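Maltose operon transcriptional repressor (Staphylococcus aureus subsp. aureus Mu50, PDB 3HCW) probably represses transcription of the maltose operon and carries a periplasmic-binding-protein-like C-terminal domain likely to sense a small-molecule effector. Local coordinates at residues S35-Q40 / L250-G255; A195-D200 / A225-S230; Q240-I245 / K280-T285. All coordinates share one frame; numbering follows the deposited sequence.

Interaction 1: S35-Q40 / L250-G255; sequences SETCNQ and LGQQAG
Helix 25-39 and helix 247-263 meet here through segments 35-40 and 250-255. Their local axes come within 8.1 Å and run in roughly the same direction, 34° apart.

The packing part centres on Thr-37, whose CB is directed at the partner helix. Thr-37 CG2, anti to the backbone N, lies 3.7 Å from the Gly-255 C. Gly-255 has no side chain, so the methyl packs directly on helix backbone. The CA atoms of Thr-37 and Gly-255 are 5.7 Å apart. Cys-38 adds a looser touch, its SG 4.5 Å from the Gly-255 CA. The other branch of Thr-37 faces the root of Gln-252, with OG1 3.5 Å from the Gln-252 CG. These two side chains cross at about a right angle. Thr-37 also reaches Ser-256 and Leu-259, further along the partner helix.

One hydrogen bond crosses between 35-40 and 250-255. Gln-252 is extended beyond CG and reaches past Thr-37. Its NE2 donates nearly straight to Glu-36 OE1 (3.1 Å, 165°). The oxygen lies in the amide plane of Gln-252, but the amide N sits above the carboxylate plane. Glu-36 OE2 makes a salt bridge to Arg-248, one turn earlier in that helix. Thr-37 OG1 has a weak hydrogen bond to Gly-33 O in its own helix.

Helix 247-263 also packs on strands 94-97, 110-113 and 272-280, beside the N-terminal helix 25-39. This is consistent with the chain crossing between lobes of LacI-type folds. The carboxylate of Glu-36 is held at both oxygens by one helix, and the nearby arginine would favour its charged form.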
# COMPACT_ATOMS: atom_id res chain seq x y z
N SER A 35 -1.37 -11.30 12.61
CA SER A 35 -0.53 -10.84 13.72
C SER A 35 -1.32 -10.37 14.93
O SER A 35 -0.98 -10.74 16.05
CB SER A 35 0.45 -9.76 13.25
OG SER A 35 -0.25 -8.68 12.66
N GLU A 36 -2.36 -9.57 14.72
CA GLU A 36 -3.15 -9.07 15.84
C GLU A 36 -3.85 -10.20 16.61
O GLU A 36 -3.91 -10.16 17.83
CB GLU A 36 -4.13 -7.96 15.41
CG GLU A 36 -5.41 -8.42 14.72
CD GLU A 36 -6.02 -7.34 13.83
OE1 GLU A 36 -6.57 -7.68 12.76
OE2 GLU A 36 -5.94 -6.15 14.20
N THR A 37 -4.31 -11.22 15.89
CA THR A 37 -4.93 -12.41 16.49
C THR A 37 -3.90 -13.20 17.30
O THR A 37 -4.12 -13.48 18.48
CB THR A 37 -5.59 -13.29 15.41
OG1 THR A 37 -6.72 -12.59 14.88
CG2 THR A 37 -6.03 -14.67 15.96
N CYS A 38 -2.77 -13.52 16.67
CA CYS A 38 -1.63 -14.15 17.33
C CYS A 38 -1.16 -13.38 18.57
O CYS A 38 -0.90 -13.99 19.61
CB CYS A 38 -0.47 -14.32 16.34
SG CYS A 38 -0.75 -15.61 15.11
N ASN A 39 -1.07 -12.05 18.46
CA ASN A 39 -0.58 -11.20 19.55
C ASN A 39 -1.57 -11.07 20.71
O ASN A 39 -1.19 -10.68 21.82
CB ASN A 39 -0.18 -9.80 19.06
CG ASN A 39 1.02 -9.80 18.10
OD1 ASN A 39 1.30 -8.78 17.47
ND2 ASN A 39 1.73 -10.92 17.99
N GLN A 40 -2.84 -11.41 20.47
CA GLN A 40 -3.85 -11.38 21.53
C GLN A 40 -3.84 -12.68 22.34
O GLN A 40 -4.58 -12.80 23.32
CB GLN A 40 -5.24 -11.13 20.94
CG GLN A 40 -5.55 -9.67 20.64
CD GLN A 40 -6.51 -9.51 19.47
OE1 GLN A 40 -7.25 -10.43 19.11
NE2 GLN A 40 -6.50 -8.33 18.85
N LEU A 250 -9.59 -13.01 6.45
CA LEU A 250 -8.81 -14.21 6.08
C LEU A 250 -7.64 -14.45 7.05
O LEU A 250 -7.42 -15.57 7.50
CB LEU A 250 -8.25 -14.08 4.65
CG LEU A 250 -9.19 -14.22 3.46
CD1 LEU A 250 -8.63 -13.46 2.27
CD2 LEU A 250 -9.41 -15.69 3.09
N GLY A 251 -6.92 -13.37 7.38
CA GLY A 251 -5.79 -13.43 8.29
C GLY A 251 -6.18 -13.79 9.72
O GLY A 251 -5.53 -14.63 10.35
N GLN A 252 -7.23 -13.15 10.22
CA GLN A 252 -7.74 -13.44 11.56
C GLN A 252 -8.16 -14.90 11.68
O GLN A 252 -7.84 -15.55 12.67
CB GLN A 252 -8.91 -12.52 11.93
CG GLN A 252 -8.49 -11.09 12.22
CD GLN A 252 -9.68 -10.14 12.38
OE1 GLN A 252 -10.83 -10.53 12.20
NE2 GLN A 252 -9.39 -8.89 12.73
N GLN A 253 -8.85 -15.41 10.66
CA GLN A 253 -9.29 -16.82 10.62
C GLN A 253 -8.11 -17.81 10.56
O GLN A 253 -8.15 -18.86 11.20
CB GLN A 253 -10.23 -17.05 9.44
CG GLN A 253 -11.58 -16.34 9.54
CD GLN A 253 -12.50 -16.96 10.57
OE1 GLN A 253 -12.70 -18.18 10.59
NE2 GLN A 253 -13.06 -16.13 11.43
N ALA A 254 -7.07 -17.46 9.81
CA ALA A 254 -5.87 -18.29 9.73
C ALA A 254 -5.13 -18.31 11.06
O ALA A 254 -4.62 -19.35 11.48
CB ALA A 254 -4.96 -17.81 8.62
N GLY A 255 -5.08 -17.14 11.70
CA GLY A 255 -4.49 -16.97 13.03
C GLY A 255 -5.20 -17.78 14.10
O GLY A 255 -4.56 -18.47 14.90

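Interaction 2: A195-D200 / A225-S230; sequences AIISLD and ATFNDS
Strands 194-198 and 222-227 run parallel, and their packing is tightest around Ala-225. Ala-225 N donates to Ile-196 O over 3.1 Å, nearly along the C=O axis. Ser-198 N then donates to Ala-225 O, also over 3.1 Å. Ile-197 and Ala-225 share a sheet face, on which Ile-197 CG2 lies 3.9 Å from Phe-227 CE2. Leu-122 of helix 115-129 packs on all three side chains.

Past this point a side chain takes over the pairing. Thr-226 OG1, anti to its backbone N, donates to Ser-198 O over 3.0 Å from above the carbonyl plane. The same oxygen lies in plane at the edge of the Phe-227 ring, 3.2 Å from CD2. Ser-198 OG is bonded to His-204 of helix 201-213, the helix that links the two strands in a beta-alpha-beta unit.

Beyond the strands the contact opens toward solvent at Asp-200, which is partly exposed, and one side-chain hydrogen bond spans it. Asp-200 CG is anti to the backbone N. OD2 caps helix 201-213 at Met-202 N. In the conformer described, Asn-228 ND2 donates to Asp-200 OD1 at 2.6 Å, with carboxylate and amide nearly coplanar, 16° apart. A bound glycerol, probably from the crystallisation liquor, bonds to the same OD1.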
# COMPACT_ATOMS: atom_id res chain seq x y z
N ALA A 195 -15.44 -4.56 -21.55
CA ALA A 195 -15.04 -4.53 -20.15
C ALA A 195 -13.70 -5.23 -19.99
O ALA A 195 -13.45 -6.29 -20.59
CB ALA A 195 -16.09 -5.17 -19.25
N ILE A 196 -12.83 -4.62 -19.18
CA ILE A 196 -11.55 -5.23 -18.83
C ILE A 196 -11.57 -5.61 -17.36
O ILE A 196 -11.81 -4.76 -16.48
CB ILE A 196 -10.36 -4.27 -19.10
CG1 ILE A 196 -10.23 -3.99 -20.60
CG2 ILE A 196 -9.06 -4.86 -18.53
CD1 ILE A 196 -9.39 -2.76 -20.93
N ILE A 197 -11.34 -6.89 -17.09
CA ILE A 197 -11.22 -7.38 -15.72
C ILE A 197 -9.79 -7.85 -15.44
O ILE A 197 -9.22 -8.62 -16.21
CB ILE A 197 -12.26 -8.48 -15.39
CG1 ILE A 197 -13.67 -7.87 -15.35
CG2 ILE A 197 -11.96 -9.14 -14.04
CD1 ILE A 197 -14.82 -8.89 -15.51
N SER A 198 -9.20 -7.34 -14.35
CA SER A 198 -7.87 -7.77 -13.92
C SER A 198 -7.96 -8.66 -12.70
O SER A 198 -8.81 -8.46 -11.83
CB SER A 198 -6.99 -6.57 -13.57
OG SER A 198 -6.90 -5.65 -14.64
N LEU A 199 -7.04 -9.62 -12.66
CA LEU A 199 -6.82 -10.54 -11.56
C LEU A 199 -6.76 -9.92 -10.15
O LEU A 199 -7.29 -10.49 -9.19
CB LEU A 199 -5.51 -11.30 -11.82
CG LEU A 199 -5.12 -12.36 -10.79
CD1 LEU A 199 -6.11 -13.51 -10.86
CD2 LEU A 199 -3.70 -12.85 -11.01
N ASP A 200 -6.12 -8.76 -10.03
CA ASP A 200 -5.76 -8.18 -8.75
C ASP A 200 -5.53 -6.69 -8.94
O ASP A 200 -5.10 -6.26 -10.00
CB ASP A 200 -4.46 -8.84 -8.23
CG ASP A 200 -3.90 -8.15 -7.00
OD1 ASP A 200 -4.57 -8.19 -5.95
OD2 ASP A 200 -2.80 -7.56 -7.08
N ALA A 225 -12.93 -3.34 -13.95
CA ALA A 225 -13.16 -3.90 -12.64
C ALA A 225 -12.01 -4.85 -12.27
O ALA A 225 -11.26 -5.29 -13.14
CB ALA A 225 -14.49 -4.64 -12.60
N THR A 226 -11.88 -5.15 -10.98
CA THR A 226 -10.80 -6.00 -10.48
C THR A 226 -11.15 -6.70 -9.16
O THR A 226 -12.30 -6.67 -8.73
CB THR A 226 -9.47 -5.21 -10.35
OG1 THR A 226 -8.41 -6.11 -9.98
CG2 THR A 226 -9.60 -4.09 -9.34
N PHE A 227 -10.15 -7.33 -8.54
CA PHE A 227 -10.30 -8.00 -7.25
C PHE A 227 -9.43 -7.37 -6.18
O PHE A 227 -8.44 -6.72 -6.50
CB PHE A 227 -9.94 -9.49 -7.37
CG PHE A 227 -10.80 -10.25 -8.33
CD1 PHE A 227 -11.87 -11.03 -7.88
CD2 PHE A 227 -10.52 -10.21 -9.70
CE1 PHE A 227 -12.63 -11.74 -8.79
CE2 PHE A 227 -11.27 -10.92 -10.60
CZ PHE A 227 -12.32 -11.68 -10.15
N ASN A 228 -9.74 -7.68 -4.96
CA ASN A 228 -9.31 -6.90 -3.88
C ASN A 228 -9.38 -5.52 -3.48
O ASN A 228 -8.43 -4.82 -3.45
CB ASN A 228 -8.38 -7.63 -2.95
CG ASN A 228 -6.99 -7.46 -3.32
OD1 ASN A 228 -6.18 -6.96 -2.54
ND2 ASN A 228 -6.68 -7.87 -4.51
N ASP A 229 -10.58 -5.17 -3.12
CA ASP A 229 -10.90 -3.79 -2.78
C ASP A 229 -10.06 -3.29 -1.62
O ASP A 229 -9.92 -3.97 -0.61
CB ASP A 229 -12.38 -3.65 -2.40
CG ASP A 229 -12.81 -2.20 -2.26
OD1 ASP A 229 -12.37 -1.37 -3.08
OD2 ASP A 229 -13.59 -1.89 -1.34
N SER A 230 -9.47 -2.11 -1.81
CA SER A 230 -8.83 -1.37 -0.74
C SER A 230 -9.05 0.10 -1.05
O SER A 230 -9.80 0.45 -1.97
CB SER A 230 -7.33 -1.68 -0.71
OG SER A 230 -6.69 -1.13 -1.85

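Interaction 3: Q240-I245 / K280-T285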
# COMPACT_ATOMS: atom_id res chain seq x y z
N GLN A 240 -12.76 2.29 -8.86
CA GLN A 240 -12.95 0.98 -9.47
C GLN A 240 -13.96 0.09 -8.77
O GLN A 240 -13.95 -0.05 -7.53
CB GLN A 240 -11.62 0.26 -9.62
CG GLN A 240 -10.64 0.99 -10.56
CD GLN A 240 -11.05 0.88 -12.00
OE1 GLN A 240 -11.42 -0.20 -12.45
NE2 GLN A 240 -10.99 1.99 -12.73
N THR A 241 -14.81 -0.51 -9.59
CA THR A 241 -15.67 -1.60 -9.17
C THR A 241 -14.78 -2.80 -8.88
O THR A 241 -13.88 -3.13 -9.67
CB THR A 241 -16.70 -1.90 -10.25
OG1 THR A 241 -17.60 -0.79 -10.36
CG2 THR A 241 -17.48 -3.15 -9.96
N CYS A 242 -15.02 -3.41 -7.72
CA CYS A 242 -14.21 -4.53 -7.30
C CYS A 242 -14.86 -5.42 -6.27
O CYS A 242 -15.86 -5.07 -5.63
CB CYS A 242 -12.81 -4.09 -6.81
SG CYS A 242 -12.79 -2.59 -5.89
N ILE A 243 -14.30 -6.62 -6.18
CA ILE A 243 -14.71 -7.61 -5.23
C ILE A 243 -13.84 -7.45 -3.98
O ILE A 243 -12.62 -7.59 -4.04
CB ILE A 243 -14.53 -9.04 -5.79
CG1 ILE A 243 -15.35 -9.24 -7.07
CG2 ILE A 243 -14.89 -10.07 -4.74
CD1 ILE A 243 -16.89 -9.26 -6.86
N ASP A 244 -14.49 -7.16 -2.86
CA ASP A 244 -13.83 -7.12 -1.56
C ASP A 244 -13.63 -8.56 -1.04
O ASP A 244 -14.59 -9.27 -0.80
CB ASP A 244 -14.70 -6.30 -0.59
CG ASP A 244 -14.07 -6.14 0.78
OD1 ASP A 244 -12.91 -6.56 0.99
OD2 ASP A 244 -14.76 -5.56 1.65
N ILE A 245 -12.39 -8.99 -0.86
CA ILE A 245 -12.13 -10.40 -0.52
C ILE A 245 -11.76 -10.59 0.95
O ILE A 245 -11.25 -11.65 1.35
CB ILE A 245 -11.11 -11.06 -1.48
CG1 ILE A 245 -9.72 -10.45 -1.32
CG2 ILE A 245 -11.59 -10.96 -2.92
CD1 ILE A 245 -8.64 -11.18 -2.10
N LYS A 280 -18.34 -4.35 -4.63
CA LYS A 280 -18.46 -2.91 -4.38
C LYS A 280 -18.52 -2.22 -5.74
O LYS A 280 -17.50 -2.15 -6.44
CB LYS A 280 -17.26 -2.37 -3.59
CG LYS A 280 -16.96 -3.03 -2.24
CD LYS A 280 -17.65 -2.31 -1.09
CE LYS A 280 -17.00 -2.61 0.25
NZ LYS A 280 -17.08 -4.06 0.62
N ILE A 281 -19.69 -1.71 -6.11
CA ILE A 281 -19.90 -1.04 -7.40
C ILE A 281 -19.44 0.41 -7.34
O ILE A 281 -19.83 1.16 -6.44
CB ILE A 281 -21.37 -1.10 -7.84
CG1 ILE A 281 -21.83 -2.57 -7.87
CG2 ILE A 281 -21.56 -0.42 -9.21
CD1 ILE A 281 -23.36 -2.75 -7.99
N ARG A 282 -18.58 0.79 -8.28
CA ARG A 282 -18.08 2.17 -8.35
C ARG A 282 -18.23 2.71 -9.77
O ARG A 282 -18.89 2.09 -10.61
CB ARG A 282 -16.63 2.25 -7.84
CG ARG A 282 -16.45 1.85 -6.37
CD ARG A 282 -15.23 2.52 -5.72
NE ARG A 282 -15.10 2.10 -4.32
CZ ARG A 282 -14.47 0.99 -3.92
NH1 ARG A 282 -13.90 0.18 -4.81
NH2 ARG A 282 -14.42 0.68 -2.63
N LYS A 283 -17.61 3.86 -10.05
CA LYS A 283 -17.78 4.57 -11.33
C LYS A 283 -17.34 3.76 -12.57
O LYS A 283 -17.96 3.87 -13.64
CB LYS A 283 -17.07 5.94 -11.25
CG LYS A 283 -16.79 6.66 -12.59
CD LYS A 283 -18.05 7.22 -13.27
CE LYS A 283 -18.42 8.59 -12.74
NZ LYS A 283 -19.69 9.09 -13.34
N SER A 284 -16.34 2.89 -12.42
CA SER A 284 -15.74 2.22 -13.57
C SER A 284 -16.63 1.18 -14.26
O SER A 284 -16.31 0.73 -15.35
CB SER A 284 -14.40 1.59 -13.19
OG SER A 284 -14.59 0.48 -12.34
N THR A 285 -17.73 0.79 -13.63
CA THR A 285 -18.77 0.01 -14.32
C THR A 285 -20.12 0.72 -14.36
O THR A 285 -21.14 0.09 -14.59
CB THR A 285 -18.97 -1.39 -13.70
OG1 THR A 285 -19.31 -1.26 -12.31
CG2 THR A 285 -17.73 -2.27 -13.87
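Thr-241, Lys-280 and Gln-240 bury the most surface in this contact, and each is held in its own way.

Thr-241 is gripped at both its backbone N and its hydroxyl. Thr-241 OG1 stands beside the backbone N and accepts a hydrogen bond from Arg-282 N over 2.8 Å. That bond is nearly straight, at 169°. The same OG1 is 2.6 Å from Thr-285 OG1, a hydrogen bond between two hydroxyls whose side chains cross at about a right angle. Thr-241 N donates to Ser-284 OG at 2.9 Å. The 3-10 segment 283-284 and its flanks are therefore tied to Thr-241.

Lys-280 supplies the regular pairing. It forms an antiparallel hydrogen-bonded pair with Cys-242. Lys-280 N donates to Cys-242 O over 2.8 Å, and Cys-242 N donates back to Lys-280 O over 3.1 Å. The lysine chain bends at chi2 (-92°) and again at chi4, and lies alongside Asp-244. Lys-280 NZ makes a salt bridge to Asp-244 OD2 at 2.9 Å; the oxygen uses its anti lone pair, the one away from OD1. Lys-246 also pairs with this oxygen, and NZ has a second partner in Glu-278.

Gln-240 takes part through both its carbonyl and its side chain. The extended chain of Arg-282 runs past it, and NH1 donates to Gln-240 O over 2.7 Å, in the guanidinium plane. Cys-242 SG lies at the same edge, 3.2 Å from Arg-282 NH1. Asp-229 is the charged partner of NH1. The bent side chain of Gln-240 rests against Ser-284, with OE1 bonded to His-204 and Thr-224.

Strand 241-244 lies between strands 272-280 and 222-227, antiparallel to the first in an otherwise parallel sheet. Ile-243 packs on helix 115-129, while Cys-242 and Arg-282 touch helix 231-234.

Overall arrangement
Interactions 2 and 3 belong to one sheet, with centres 8 Å apart and strands 222-227 and 241-244 as neighbours. They are joined by a salt bridge from Asp-229 to Arg-282, and His-204 bonds to side chains of both. Interaction 2 is the more buried; it relies mostly on parallel pairing and apolar packing, with two side-chain hydrogen bonds. Interaction 3 is only partly buried and richer in side-chain hydrogen bonds and charge. Interaction 1 lies about 26 Å from interaction 2, centre to centre. It is buried too, but joins helices, with one hydrogen bond beside backbone packing. It touches interaction 3 at Leu-250 and Ile-245, where helix 247-263 follows strand 241-244 in the chain.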